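Side-chain contacts in RNA-binding protein RMD9, mitochondrial (Saccharomyces cerevisiae S288C, PDB 7A9X), which binds a dodecameric sequence element in the 3'-UTRs of yeast mitochondrial mRNAs and takes part in their processing or stability: residues Leu93-Arg98 with Leu152-Asp157; Leu114-Leu119 with Phe178-Phe183. All coordinates share one frame; numbering follows the deposited sequence.

Contact 1 of 2, residues Leu93-Arg98 with Leu152-Asp157; sequences LYYSLR and LKDISD
Tyr95 and Asp154 make the polar half of this contact, Tyr94 and Ile155 the apolar half. The Tyr95 hydroxyl OH donates to Asp154 OD2 over 2.5 Å. OD2 accepts with its anti lone pair, the one turned away from OD1. Asp154 OD2 sits at the edge of the Tyr95 ring, near its plane, while the carboxylate plane is turned 65° from the ring.

The Tyr94 ring is packed against Ile155. Ile155 CG1 lies over one ring face, 4.1 Å from the centroid, in a CH-pi contact. The closest carbon pair of the two side chains is Tyr94 CZ and Ile155 CG1, at 3.7 Å. Chi1 of Tyr94 is 165°, with CG anti to the backbone N, and this carries the ring across to the other helix. Tyr94 OH ends 3.5 Å from Ile155 CA.

Arg98 adds a charged neighbour beside Tyr95. The Tyr95 ring turns its edge to the Arg98 guanidinium, with CD1 over the centre of that group. Arg98 also forms a salt bridge to Asp158, one turn beyond Asp154. Tyr94 OH makes a weak hydrogen bond to Asp158.

The two helix segments are nearly parallel, at 16°, with axes 11.9 Å apart. Long tyrosines bridge this wide spacing, an instance of side-chain packing between near-parallel helices of an all-helical protein.

Contact 2 of 2, residues Leu114-Leu119 with Phe178-Phe183; sequences LLHNGL and FKELSF. With nucleotides of chain B.
A His-carboxylate hydrogen bond joins helix 105-128 to the C-terminal end of helix 168-180, which is probably part of the first PPR repeat. His116 NE2 donates to Glu180 OE2 over 2.6 Å, at an N-H...O angle of 162°. The acceptor lies close to the imidazole plane. Seen from the acceptor, NE2 lies above the carboxylate plane, 41° out of it. The ring and carboxylate planes are 50° apart. Glu180 reaches the histidine with its chain extended beyond CG.

Both groups have second partners. His116 ND1 is hydrogen-bonded to His173 ND1, so both ring nitrogens are engaged and the ring's rotation is fixed. Glu180 OE1 forms a salt bridge to Arg123, which probably favours the charged carboxylate.

Helix 168-180 ends here in a Schellman motif. Phe183 N bonds to Phe178 O at 2.9 Å, and Ser182 N to Lys179 O at 2.8 Å. Ser182, the C-prime residue, has positive phi. The turn folds the Leu181 carbonyl O over the face of the Phe183 ring, 3.4 Å above its plane.

The apolar part is small. Leu119 CD2 and Leu181 CD2 touch at 4.1 Å, their side chains crossing at about a right angle.

The RNA meets the same helix end. N4 of nucleotide C8 of chain B donates to the Glu180 backbone O over 3.2 Å, and Glu180 CB lies 3.8 Å from that N4.

In the fold
The centres of the two contacts are 16 Å apart. Contact 1 joins helix 78-97 to helix 151-161, and contact 2 joins helix 105-128 to helix 168-180. Helix 78-97 is followed by 105-128, and helix 151-161 by 168-180, so the segments alternate along the sequence. They also touch directly: Leu152 and Ile155 of contact 1 pack on Leu115 of contact 2, and Leu152 also meets Leu119 and Phe178. Leu115 packs on Met87 and Met91 of helix 78-97 as well, so Leu115 and Leu152 tie the four helices together. Contact 1 is packing set back about 11 Å from the RNA at its nearest atom. Contact 2 lies at the RNA-binding surface and hydrogen-bonds a base through a backbone carbonyl.

Contact 1 of 2, residues Leu93-Arg98 with Leu152-Asp157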
ATOM      1  N   LEU A  93     -26.930  12.071  -6.311  1.00 97.36           N
ATOM      2  CA  LEU A  93     -28.331  11.851  -5.974  1.00 96.84           C
ATOM      3  C   LEU A  93     -28.536  11.722  -4.470  1.00102.30           C
ATOM      4  O   LEU A  93     -29.624  12.025  -3.968  1.00106.08           O
ATOM      5  CB  LEU A  93     -28.852  10.604  -6.690  1.00 92.30           C
ATOM      6  CG  LEU A  93     -28.960  10.692  -8.213  1.00 92.38           C
ATOM      7  CD1 LEU A  93     -29.296   9.333  -8.809  1.00 93.14           C
ATOM      8  CD2 LEU A  93     -30.001  11.728  -8.606  1.00 94.93           C
ATOM      9  N   TYR A  94     -27.508  11.283  -3.741  1.00106.20           N
ATOM     10  CA  TYR A  94     -27.642  11.093  -2.300  1.00108.11           C
ATOM     11  C   TYR A  94     -27.936  12.407  -1.585  1.00106.68           C
ATOM     12  O   TYR A  94     -28.797  12.460  -0.698  1.00102.25           O
ATOM     13  CB  TYR A  94     -26.371  10.454  -1.738  1.00104.69           C
ATOM     14  CG  TYR A  94     -26.268  10.535  -0.234  1.00102.11           C
ATOM     15  CD1 TYR A  94     -26.991   9.671   0.577  1.00101.11           C
ATOM     16  CD2 TYR A  94     -25.445  11.474   0.376  1.00 99.34           C
ATOM     17  CE1 TYR A  94     -26.903   9.741   1.953  1.00101.34           C
ATOM     18  CE2 TYR A  94     -25.350  11.553   1.753  1.00 97.77           C
ATOM     19  CZ  TYR A  94     -26.079  10.683   2.535  1.00 99.50           C
ATOM     20  OH  TYR A  94     -25.985  10.756   3.905  1.00 97.96           O
ATOM     21  N   TYR A  95     -27.230  13.478  -1.954  1.00105.41           N
ATOM     22  CA  TYR A  95     -27.421  14.756  -1.277  1.00108.85           C
ATOM     23  C   TYR A  95     -28.811  15.324  -1.532  1.00113.58           C
ATOM     24  O   TYR A  95     -29.319  16.104  -0.719  1.00115.21           O
ATOM     25  CB  TYR A  95     -26.342  15.745  -1.714  1.00106.87           C
ATOM     26  CG  TYR A  95     -24.947  15.307  -1.330  1.00 99.94           C
ATOM     27  CD1 TYR A  95     -24.566  15.241   0.004  1.00 98.30           C
ATOM     28  CD2 TYR A  95     -24.012  14.960  -2.297  1.00 93.59           C
ATOM     29  CE1 TYR A  95     -23.294  14.840   0.366  1.00 91.37           C
ATOM     30  CE2 TYR A  95     -22.734  14.556  -1.946  1.00 86.03           C
ATOM     31  CZ  TYR A  95     -22.382  14.499  -0.612  1.00 87.05           C
ATOM     32  OH  TYR A  95     -21.115  14.101  -0.252  1.00 85.19           O
ATOM     33  N   SER A  96     -29.439  14.942  -2.644  1.00112.42           N
ATOM     34  CA  SER A  96     -30.817  15.324  -2.926  1.00109.77           C
ATOM     35  C   SER A  96     -31.813  14.362  -2.288  1.00110.36           C
ATOM     36  O   SER A  96     -32.862  14.789  -1.792  1.00115.32           O
ATOM     37  CB  SER A  96     -31.046  15.378  -4.439  1.00108.50           C
ATOM     38  OG  SER A  96     -32.424  15.541  -4.740  1.00115.57           O
ATOM     39  N   LEU A  97     -31.507  13.064  -2.295  1.00109.37           N
ATOM     40  CA  LEU A  97     -32.439  12.059  -1.803  1.00107.59           C
ATOM     41  C   LEU A  97     -32.402  11.886  -0.292  1.00109.24           C
ATOM     42  O   LEU A  97     -33.270  11.198   0.253  1.00112.74           O
ATOM     43  CB  LEU A  97     -32.161  10.716  -2.475  1.00104.02           C
ATOM     44  CG  LEU A  97     -32.586  10.603  -3.937  1.00108.33           C
ATOM     45  CD1 LEU A  97     -32.213   9.241  -4.494  1.00105.51           C
ATOM     46  CD2 LEU A  97     -34.079  10.849  -4.066  1.00111.86           C
ATOM     47  N   ARG A  98     -31.426  12.479   0.401  1.00110.63           N
ATOM     48  CA  ARG A  98     -31.397  12.368   1.855  1.00113.50           C
ATOM     49  C   ARG A  98     -32.523  13.153   2.514  1.00125.76           C
ATOM     50  O   ARG A  98     -32.836  12.899   3.682  1.00133.67           O
ATOM     51  CB  ARG A  98     -30.043  12.826   2.400  1.00108.06           C
ATOM     52  CG  ARG A  98     -29.651  14.249   2.038  1.00107.29           C
ATOM     53  CD  ARG A  98     -28.398  14.659   2.797  1.00106.71           C
ATOM     54  NE  ARG A  98     -27.833  15.917   2.320  1.00116.67           N
ATOM     55  CZ  ARG A  98     -26.744  16.485   2.831  1.00124.01           C
ATOM     56  NH1 ARG A  98     -26.295  17.630   2.336  1.00127.41           N
ATOM     57  NH2 ARG A  98     -26.105  15.906   3.837  1.00125.59           N
ATOM     58  N   LEU A 152     -17.873   9.028   2.275  1.00 82.08           N
ATOM     59  CA  LEU A 152     -18.186   8.208   3.440  1.00 81.36           C
ATOM     60  C   LEU A 152     -18.298   9.048   4.706  1.00 86.83           C
ATOM     61  O   LEU A 152     -19.082   8.711   5.601  1.00 90.81           O
ATOM     62  CB  LEU A 152     -17.129   7.117   3.608  1.00 74.50           C
ATOM     63  CG  LEU A 152     -17.164   6.025   2.534  1.00 67.25           C
ATOM     64  CD1 LEU A 152     -15.862   5.245   2.505  1.00 61.37           C
ATOM     65  CD2 LEU A 152     -18.340   5.094   2.765  1.00 63.49           C
ATOM     66  N   LYS A 153     -17.532  10.138   4.803  1.00 86.32           N
ATOM     67  CA  LYS A 153     -17.665  11.019   5.958  1.00 88.14           C
ATOM     68  C   LYS A 153     -19.034  11.687   5.983  1.00 86.03           C
ATOM     69  O   LYS A 153     -19.665  11.783   7.042  1.00 86.50           O
ATOM     70  CB  LYS A 153     -16.559  12.074   5.960  1.00 94.60           C
ATOM     71  CG  LYS A 153     -16.741  13.127   7.048  1.00110.53           C
ATOM     72  CD  LYS A 153     -15.864  14.345   6.819  1.00122.23           C
ATOM     73  CE  LYS A 153     -14.412  14.055   7.143  1.00125.91           C
ATOM     74  NZ  LYS A 153     -13.540  15.225   6.847  1.00129.72           N
ATOM     75  N   ASP A 154     -19.511  12.149   4.824  1.00 82.92           N
ATOM     76  CA  ASP A 154     -20.808  12.817   4.772  1.00 87.01           C
ATOM     77  C   ASP A 154     -21.936  11.873   5.164  1.00 90.36           C
ATOM     78  O   ASP A 154     -22.901  12.284   5.818  1.00 95.10           O
ATOM     79  CB  ASP A 154     -21.049  13.387   3.374  1.00 85.40           C
ATOM     80  CG  ASP A 154     -20.081  14.497   3.020  1.00 94.38           C
ATOM     81  OD1 ASP A 154     -19.266  14.879   3.886  1.00 98.42           O
ATOM     82  OD2 ASP A 154     -20.135  14.986   1.872  1.00 97.00           O
ATOM     83  N   ILE A 155     -21.834  10.601   4.776  1.00 86.25           N
ATOM     84  CA  ILE A 155     -22.884   9.645   5.115  1.00 88.40           C
ATOM     85  C   ILE A 155     -22.833   9.303   6.598  1.00 86.51           C
ATOM     86  O   ILE A 155     -23.873   9.204   7.260  1.00 81.89           O
ATOM     87  CB  ILE A 155     -22.766   8.388   4.235  1.00 84.69           C
ATOM     88  CG1 ILE A 155     -22.883   8.770   2.758  1.00 84.17           C
ATOM     89  CG2 ILE A 155     -23.833   7.369   4.609  1.00 80.56           C
ATOM     90  CD1 ILE A 155     -22.770   7.598   1.813  1.00 83.59           C
ATOM     91  N   SER A 156     -21.628   9.125   7.145  1.00 86.58           N
ATOM     92  CA  SER A 156     -21.495   8.824   8.567  1.00 92.27           C
ATOM     93  C   SER A 156     -22.043   9.957   9.424  1.00 97.29           C
ATOM     94  O   SER A 156     -22.674   9.714  10.460  1.00101.48           O
ATOM     95  CB  SER A 156     -20.031   8.558   8.915  1.00 93.95           C
ATOM     96  OG  SER A 156     -19.307   9.773   9.011  1.00102.29           O
ATOM     97  N   ASP A 157     -21.818  11.204   9.007  1.00 96.54           N
ATOM     98  CA  ASP A 157     -22.311  12.340   9.781  1.00100.17           C
ATOM     99  C   ASP A 157     -23.826  12.472   9.670  1.00102.08           C
ATOM    100  O   ASP A 157     -24.493  12.847  10.641  1.00105.42           O
ATOM    101  CB  ASP A 157     -21.621  13.625   9.325  1.00 99.21           C
ATOM    102  CG  ASP A 157     -20.132  13.621   9.612  1.00100.24           C
ATOM    103  OD1 ASP A 157     -19.651  12.663  10.254  1.00101.50           O
ATOM    104  OD2 ASP A 157     -19.440  14.573   9.195  1.00102.53           O
TER

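Contact 2 of 2, residues Leu114-Leu119 with Phe178-Phe183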
ATOM      1  N   LEU A 114     -21.276   0.254  -1.967  1.00 68.41           N
ATOM      2  CA  LEU A 114     -20.710   0.636  -3.257  1.00 66.54           C
ATOM      3  C   LEU A 114     -19.449   1.472  -3.081  1.00 66.02           C
ATOM      4  O   LEU A 114     -18.443   1.242  -3.763  1.00 59.49           O
ATOM      5  CB  LEU A 114     -21.749   1.399  -4.079  1.00 71.14           C
ATOM      6  CG  LEU A 114     -21.273   1.882  -5.447  1.00 72.45           C
ATOM      7  CD1 LEU A 114     -20.840   0.691  -6.285  1.00 62.59           C
ATOM      8  CD2 LEU A 114     -22.366   2.674  -6.145  1.00 72.47           C
ATOM      9  N   LEU A 115     -19.485   2.451  -2.173  1.00 62.63           N
ATOM     10  CA  LEU A 115     -18.288   3.233  -1.884  1.00 60.31           C
ATOM     11  C   LEU A 115     -17.179   2.359  -1.314  1.00 63.85           C
ATOM     12  O   LEU A 115     -15.996   2.612  -1.566  1.00 62.98           O
ATOM     13  CB  LEU A 115     -18.626   4.370  -0.917  1.00 69.58           C
ATOM     14  CG  LEU A 115     -19.668   5.393  -1.380  1.00 69.96           C
ATOM     15  CD1 LEU A 115     -20.022   6.349  -0.252  1.00 76.49           C
ATOM     16  CD2 LEU A 115     -19.170   6.162  -2.595  1.00 64.00           C
ATOM     17  N   HIS A 116     -17.540   1.327  -0.546  1.00 63.55           N
ATOM     18  CA  HIS A 116     -16.537   0.387  -0.063  1.00 62.97           C
ATOM     19  C   HIS A 116     -15.872  -0.340  -1.224  1.00 67.10           C
ATOM     20  O   HIS A 116     -14.642  -0.442  -1.278  1.00 56.06           O
ATOM     21  CB  HIS A 116     -17.170  -0.613   0.909  1.00 58.24           C
ATOM     22  CG  HIS A 116     -16.178  -1.506   1.588  1.00 62.08           C
ATOM     23  ND1 HIS A 116     -16.553  -2.608   2.327  1.00 57.29           N
ATOM     24  CD2 HIS A 116     -14.825  -1.459   1.643  1.00 60.42           C
ATOM     25  CE1 HIS A 116     -15.474  -3.202   2.806  1.00 58.94           C
ATOM     26  NE2 HIS A 116     -14.414  -2.525   2.406  1.00 57.37           N
ATOM     27  N   ASN A 117     -16.668  -0.842  -2.172  1.00 56.93           N
ATOM     28  CA  ASN A 117     -16.089  -1.504  -3.335  1.00 61.57           C
ATOM     29  C   ASN A 117     -15.285  -0.534  -4.190  1.00 66.63           C
ATOM     30  O   ASN A 117     -14.354  -0.953  -4.886  1.00 69.35           O
ATOM     31  CB  ASN A 117     -17.187  -2.171  -4.162  1.00 59.45           C
ATOM     32  CG  ASN A 117     -17.648  -3.482  -3.560  1.00 61.76           C
ATOM     33  OD1 ASN A 117     -17.203  -3.871  -2.480  1.00 57.15           O
ATOM     34  ND2 ASN A 117     -18.547  -4.169  -4.254  1.00 58.36           N
ATOM     35  N   GLY A 118     -15.622   0.757  -4.153  1.00 65.47           N
ATOM     36  CA  GLY A 118     -14.802   1.742  -4.837  1.00 63.53           C
ATOM     37  C   GLY A 118     -13.413   1.848  -4.238  1.00 62.61           C
ATOM     38  O   GLY A 118     -12.415   1.911  -4.963  1.00 61.90           O
ATOM     39  N   LEU A 119     -13.330   1.872  -2.905  1.00 57.05           N
ATOM     40  CA  LEU A 119     -12.031   1.832  -2.242  1.00 60.02           C
ATOM     41  C   LEU A 119     -11.258   0.582  -2.637  1.00 61.21           C
ATOM     42  O   LEU A 119     -10.066   0.652  -2.957  1.00 61.02           O
ATOM     43  CB  LEU A 119     -12.212   1.882  -0.724  1.00 62.20           C
ATOM     44  CG  LEU A 119     -12.858   3.140  -0.145  1.00 68.40           C
ATOM     45  CD1 LEU A 119     -13.234   2.928   1.312  1.00 57.89           C
ATOM     46  CD2 LEU A 119     -11.921   4.324  -0.287  1.00 64.82           C
ATOM     47  N   PHE A 178     -13.846   2.783   6.924  1.00 66.03           N
ATOM     48  CA  PHE A 178     -13.020   3.657   7.750  1.00 69.05           C
ATOM     49  C   PHE A 178     -11.825   2.917   8.332  1.00 64.00           C
ATOM     50  O   PHE A 178     -10.767   3.519   8.548  1.00 68.61           O
ATOM     51  CB  PHE A 178     -13.867   4.278   8.861  1.00 71.47           C
ATOM     52  CG  PHE A 178     -14.843   5.308   8.372  1.00 77.62           C
ATOM     53  CD1 PHE A 178     -14.462   6.247   7.426  1.00 85.43           C
ATOM     54  CD2 PHE A 178     -16.143   5.333   8.848  1.00 75.40           C
ATOM     55  CE1 PHE A 178     -15.357   7.198   6.969  1.00 86.54           C
ATOM     56  CE2 PHE A 178     -17.043   6.280   8.393  1.00 78.37           C
ATOM     57  CZ  PHE A 178     -16.649   7.215   7.454  1.00 83.28           C
ATOM     58  N   LYS A 179     -11.968   1.614   8.591  1.00 66.37           N
ATOM     59  CA  LYS A 179     -10.819   0.825   9.028  1.00 67.00           C
ATOM     60  C   LYS A 179      -9.786   0.703   7.915  1.00 68.86           C
ATOM     61  O   LYS A 179      -8.585   0.885   8.153  1.00 71.79           O
ATOM     62  CB  LYS A 179     -11.277  -0.557   9.494  1.00 65.98           C
ATOM     63  CG  LYS A 179     -10.143  -1.510   9.852  1.00 70.09           C
ATOM     64  CD  LYS A 179      -9.309  -0.984  11.007  1.00 80.80           C
ATOM     65  CE  LYS A 179      -8.187  -1.951  11.355  1.00 87.97           C
ATOM     66  NZ  LYS A 179      -8.708  -3.295  11.731  1.00 92.60           N
ATOM     67  N   GLU A 180     -10.233   0.410   6.691  1.00 63.73           N
ATOM     68  CA  GLU A 180      -9.318   0.331   5.558  1.00 68.47           C
ATOM     69  C   GLU A 180      -8.654   1.668   5.256  1.00 71.04           C
ATOM     70  O   GLU A 180      -7.592   1.690   4.624  1.00 73.05           O
ATOM     71  CB  GLU A 180     -10.061  -0.180   4.322  1.00 60.92           C
ATOM     72  CG  GLU A 180     -10.568  -1.603   4.480  1.00 59.12           C
ATOM     73  CD  GLU A 180     -11.423  -2.058   3.320  1.00 64.05           C
ATOM     74  OE1 GLU A 180     -11.435  -1.365   2.279  1.00 67.50           O
ATOM     75  OE2 GLU A 180     -12.086  -3.108   3.456  1.00 62.91           O
ATOM     76  N   LEU A 181      -9.250   2.775   5.689  1.00 66.86           N
ATOM     77  CA  LEU A 181      -8.643   4.092   5.570  1.00 71.23           C
ATOM     78  C   LEU A 181      -7.766   4.439   6.768  1.00 73.65           C
ATOM     79  O   LEU A 181      -7.354   5.597   6.902  1.00 74.94           O
ATOM     80  CB  LEU A 181      -9.730   5.157   5.391  1.00 72.28           C
ATOM     81  CG  LEU A 181     -10.538   5.084   4.094  1.00 69.94           C
ATOM     82  CD1 LEU A 181     -11.770   5.968   4.178  1.00 71.84           C
ATOM     83  CD2 LEU A 181      -9.679   5.483   2.906  1.00 60.79           C
ATOM     84  N   SER A 182      -7.487   3.462   7.639  1.00 72.49           N
ATOM     85  CA  SER A 182      -6.638   3.649   8.821  1.00 75.42           C
ATOM     86  C   SER A 182      -7.240   4.658   9.800  1.00 77.93           C
ATOM     87  O   SER A 182      -6.534   5.485  10.379  1.00 81.71           O
ATOM     88  CB  SER A 182      -5.215   4.056   8.427  1.00 80.49           C
ATOM     89  OG  SER A 182      -4.570   3.018   7.711  1.00 89.55           O
ATOM     90  N   PHE A 183      -8.556   4.584   9.998  1.00 73.58           N
ATOM     91  CA  PHE A 183      -9.228   5.458  10.952  1.00 75.59           C
ATOM     92  C   PHE A 183      -9.856   4.638  12.069  1.00 79.49           C
ATOM     93  O   PHE A 183     -11.055   4.759  12.336  1.00 80.65           O
ATOM     94  CB  PHE A 183     -10.290   6.309  10.252  1.00 78.11           C
ATOM     95  CG  PHE A 183      -9.730   7.266   9.242  1.00 83.37           C
ATOM     96  CD1 PHE A 183      -8.493   7.858   9.439  1.00 85.60           C
ATOM     97  CD2 PHE A 183     -10.436   7.566   8.089  1.00 78.40           C
ATOM     98  CE1 PHE A 183      -7.974   8.740   8.507  1.00 85.23           C
ATOM     99  CE2 PHE A 183      -9.922   8.446   7.152  1.00 75.96           C
ATOM    100  CZ  PHE A 183      -8.690   9.034   7.361  1.00 77.82           C
TER
ATOM    101  P     C B   8       0.248  -4.336  -0.243  1.00 73.32           P
ATOM    102  OP1   C B   8       1.585  -4.177  -0.868  1.00 61.42           O
ATOM    103  OP2   C B   8       0.149  -4.707   1.192  1.00 68.33           O
ATOM    104  O5'   C B   8      -0.586  -2.991  -0.427  1.00 65.73           O
ATOM    105  C5'   C B   8      -0.456  -2.191  -1.595  1.00 64.68           C
ATOM    106  C4'   C B   8      -0.551  -0.725  -1.256  1.00 76.86           C
ATOM    107  O4'   C B   8      -1.919  -0.399  -0.876  1.00 78.28           O
ATOM    108  C3'   C B   8       0.341  -0.274  -0.095  1.00 81.58           C
ATOM    109  O3'   C B   8       0.938   0.990  -0.381  1.00 69.69           O
ATOM    110  C2'   C B   8      -0.637  -0.137   1.069  1.00 84.19           C
ATOM    111  O2'   C B   8      -0.254   0.795   2.056  1.00 82.68           O
ATOM    112  C1'   C B   8      -1.916   0.289   0.357  1.00 84.18           C
ATOM    113  N1    C B   8      -3.132  -0.059   1.108  1.00 80.78           N
ATOM    114  C2    C B   8      -4.039   0.946   1.461  1.00 77.77           C
ATOM    115  O2    C B   8      -3.827   2.114   1.105  1.00 82.36           O
ATOM    116  N3    C B   8      -5.140   0.616   2.175  1.00 76.77           N
ATOM    117  C4    C B   8      -5.347  -0.648   2.545  1.00 77.49           C
ATOM    118  N4    C B   8      -6.450  -0.924   3.246  1.00 77.36           N
ATOM    119  C5    C B   8      -4.432  -1.687   2.211  1.00 73.46           C
ATOM    120  C6    C B   8      -3.346  -1.350   1.504  1.00 73.13           C
TER